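Local coordinates for oxidase/hydroxylase (Streptomyces hygroscopicus subsp. hygroscopicus, PDB 4ZPI), which probably acts as an iron- and 2-oxoglutarate-dependent dioxygenase of the phytanoyl-CoA dioxygenase family, at residues L99-G104 / A203-T208. Numbering follows the deposited sequence.
With FE2 (Fe (II) ion), chain H.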
loop_
_atom_site.group_PDB
_atom_site.type_symbol
_atom_site.label_atom_id
_atom_site.label_comp_id
_atom_site.label_asym_id
_atom_site.label_seq_id
_atom_site.Cartn_x
_atom_site.Cartn_y
_atom_site.Cartn_z
ATOM N N LEU C 99 26.524 6.604 17.957
ATOM C CA LEU C 99 25.871 6.903 16.687
ATOM C C LEU C 99 24.386 7.236 16.926
ATOM O O LEU C 99 23.588 6.352 17.269
ATOM C CB LEU C 99 26.034 5.721 15.725
ATOM C CG LEU C 99 25.272 5.766 14.399
ATOM C CD1 LEU C 99 25.795 6.856 13.503
ATOM C CD2 LEU C 99 25.328 4.416 13.712
ATOM N N TYR C 100 24.023 8.511 16.766
ATOM C CA TYR C 100 22.646 8.967 17.004
ATOM C C TYR C 100 21.675 8.419 15.954
ATOM O O TYR C 100 22.088 7.979 14.886
ATOM C CB TYR C 100 22.566 10.499 17.019
ATOM C CG TYR C 100 23.372 11.169 18.107
ATOM C CD1 TYR C 100 23.918 12.430 17.917
ATOM C CD2 TYR C 100 23.591 10.541 19.324
ATOM C CE1 TYR C 100 24.654 13.048 18.909
ATOM C CE2 TYR C 100 24.328 11.150 20.322
ATOM C CZ TYR C 100 24.856 12.401 20.110
ATOM O OH TYR C 100 25.584 13.003 21.110
ATOM N N LEU C 101 20.382 8.471 16.257
ATOM C CA LEU C 101 19.374 7.901 15.367
ATOM C C LEU C 101 19.324 8.576 13.990
ATOM O O LEU C 101 19.423 9.800 13.868
ATOM C CB LEU C 101 17.986 7.967 16.015
ATOM C CG LEU C 101 17.684 7.108 17.251
ATOM C CD1 LEU C 101 16.203 7.215 17.639
ATOM C CD2 LEU C 101 18.071 5.655 17.013
ATOM N N HIS C 102 19.177 7.743 12.963
ATOM C CA HIS C 102 18.913 8.177 11.595
ATOM C C HIS C 102 18.071 7.083 10.938
ATOM O O HIS C 102 17.938 5.986 11.494
ATOM C CB HIS C 102 20.210 8.412 10.824
ATOM C CG HIS C 102 21.115 7.230 10.820
ATOM N ND1 HIS C 102 21.934 6.923 11.884
ATOM C CD2 HIS C 102 21.314 6.258 9.897
ATOM C CE1 HIS C 102 22.603 5.814 11.616
ATOM N NE2 HIS C 102 22.249 5.393 10.414
ATOM N N GLY C 103 17.500 7.372 9.771
ATOM C CA GLY C 103 16.560 6.447 9.158
ATOM C C GLY C 103 15.115 6.731 9.553
ATOM O O GLY C 103 14.792 7.828 9.996
ATOM N N GLY C 104 14.234 5.751 9.390
ATOM C CA GLY C 104 12.818 5.970 9.636
ATOM C C GLY C 104 11.998 6.236 8.388
ATOM O O GLY C 104 12.264 7.141 7.627
ATOM N N ALA C 203 15.321 1.578 5.918
ATOM C CA ALA C 203 14.127 2.306 6.369
ATOM C C ALA C 203 14.003 2.314 7.913
ATOM O O ALA C 203 13.450 3.243 8.491
ATOM C CB ALA C 203 12.874 1.717 5.736
ATOM N N LEU C 204 14.525 1.286 8.573
ATOM C CA LEU C 204 14.551 1.246 10.036
ATOM C C LEU C 204 15.250 2.476 10.637
ATOM O O LEU C 204 16.308 2.895 10.154
ATOM C CB LEU C 204 15.254 -0.025 10.507
ATOM C CG LEU C 204 15.074 -0.420 11.962
ATOM C CD1 LEU C 204 13.631 -0.828 12.193
ATOM C CD2 LEU C 204 16.037 -1.545 12.318
ATOM N N MET C 205 14.656 3.064 11.679
ATOM C CA MET C 205 15.331 4.118 12.441
ATOM C C MET C 205 16.215 3.447 13.491
ATOM O O MET C 205 15.746 2.655 14.312
ATOM C CB MET C 205 14.328 5.069 13.089
ATOM C CG MET C 205 14.965 6.217 13.881
ATOM S SD MET C 205 13.753 7.435 14.459
ATOM C CE MET C 205 12.596 7.450 13.082
ATOM N N HIS C 206 17.506 3.740 13.440
ATOM C CA HIS C 206 18.484 2.965 14.185
ATOM C C HIS C 206 19.738 3.797 14.453
ATOM O O HIS C 206 19.965 4.826 13.805
ATOM C CB HIS C 206 18.845 1.686 13.417
ATOM C CG HIS C 206 19.748 1.932 12.247
ATOM N ND1 HIS C 206 19.287 2.403 11.038
ATOM C CD2 HIS C 206 21.090 1.812 12.120
ATOM C CE1 HIS C 206 20.305 2.561 10.215
ATOM N NE2 HIS C 206 21.410 2.203 10.846
ATOM N N GLY C 207 20.530 3.341 15.421
ATOM C CA GLY C 207 21.758 3.997 15.830
ATOM C C GLY C 207 22.493 2.997 16.694
ATOM O O GLY C 207 22.155 1.820 16.670
ATOM N N THR C 208 23.499 3.433 17.441
ATOM C CA THR C 208 24.064 2.566 18.480
ATOM C C THR C 208 24.221 3.322 19.803
ATOM O O THR C 208 24.363 4.550 19.819
ATOM C CB THR C 208 25.455 1.953 18.081
ATOM O OG1 THR C 208 26.511 2.854 18.429
ATOM C CG2 THR C 208 25.531 1.611 16.588
HETATM FE FE FE2 H . 22.912 3.241 9.491
#
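H102 and H206 reach from paired antiparallel strands to the same iron(II) ion, H102 NE2 at 2.4 Å and H206 NE2 at 2.3 Å. Their rings lie oblique to one another, planes at 62°. Both residues leave the same face of the strand pair, and in each CG sits between the backbone N and the carbonyl carbon (chi1 55° in H102), a shared torsion that turns the rings so that their NE2 ends come together at the iron. The far nitrogens fix the ring rotations: H102 ND1 donates in its ring plane to Y100 O at 3.2 Å, and H206 ND1 donates almost straight (174°) to L204 O, coming from above that carbonyl's plane. Behind the rings the backbones exchange two bonds, H102 N to H206 O (3.1 Å) and H206 N to H102 O (3.0 Å); H206 O also lies over one face of the H102 ring. T208 N closes the strand pair on L99 O at 2.9 Å, one residue out of step, so a beta bulge separates the two bridges. A side chain on G207 would run into L99 O. On the other face M205 crosses L101 at about a right angle, SD 4.0 Å from L101 CD1, while its chain, bent at chi3, brings CE to G104 CA. An alanine in place of M205 would lose these contacts and would probably open a gap beside L101 and G104. V156 of the neighbouring strand 153-156 packs on both L101 and M205. E202 supplies the third protein ligand, completing the two-histidine, one-carboxylate facial triad of the cupin-fold 2-oxoglutarate dioxygenases.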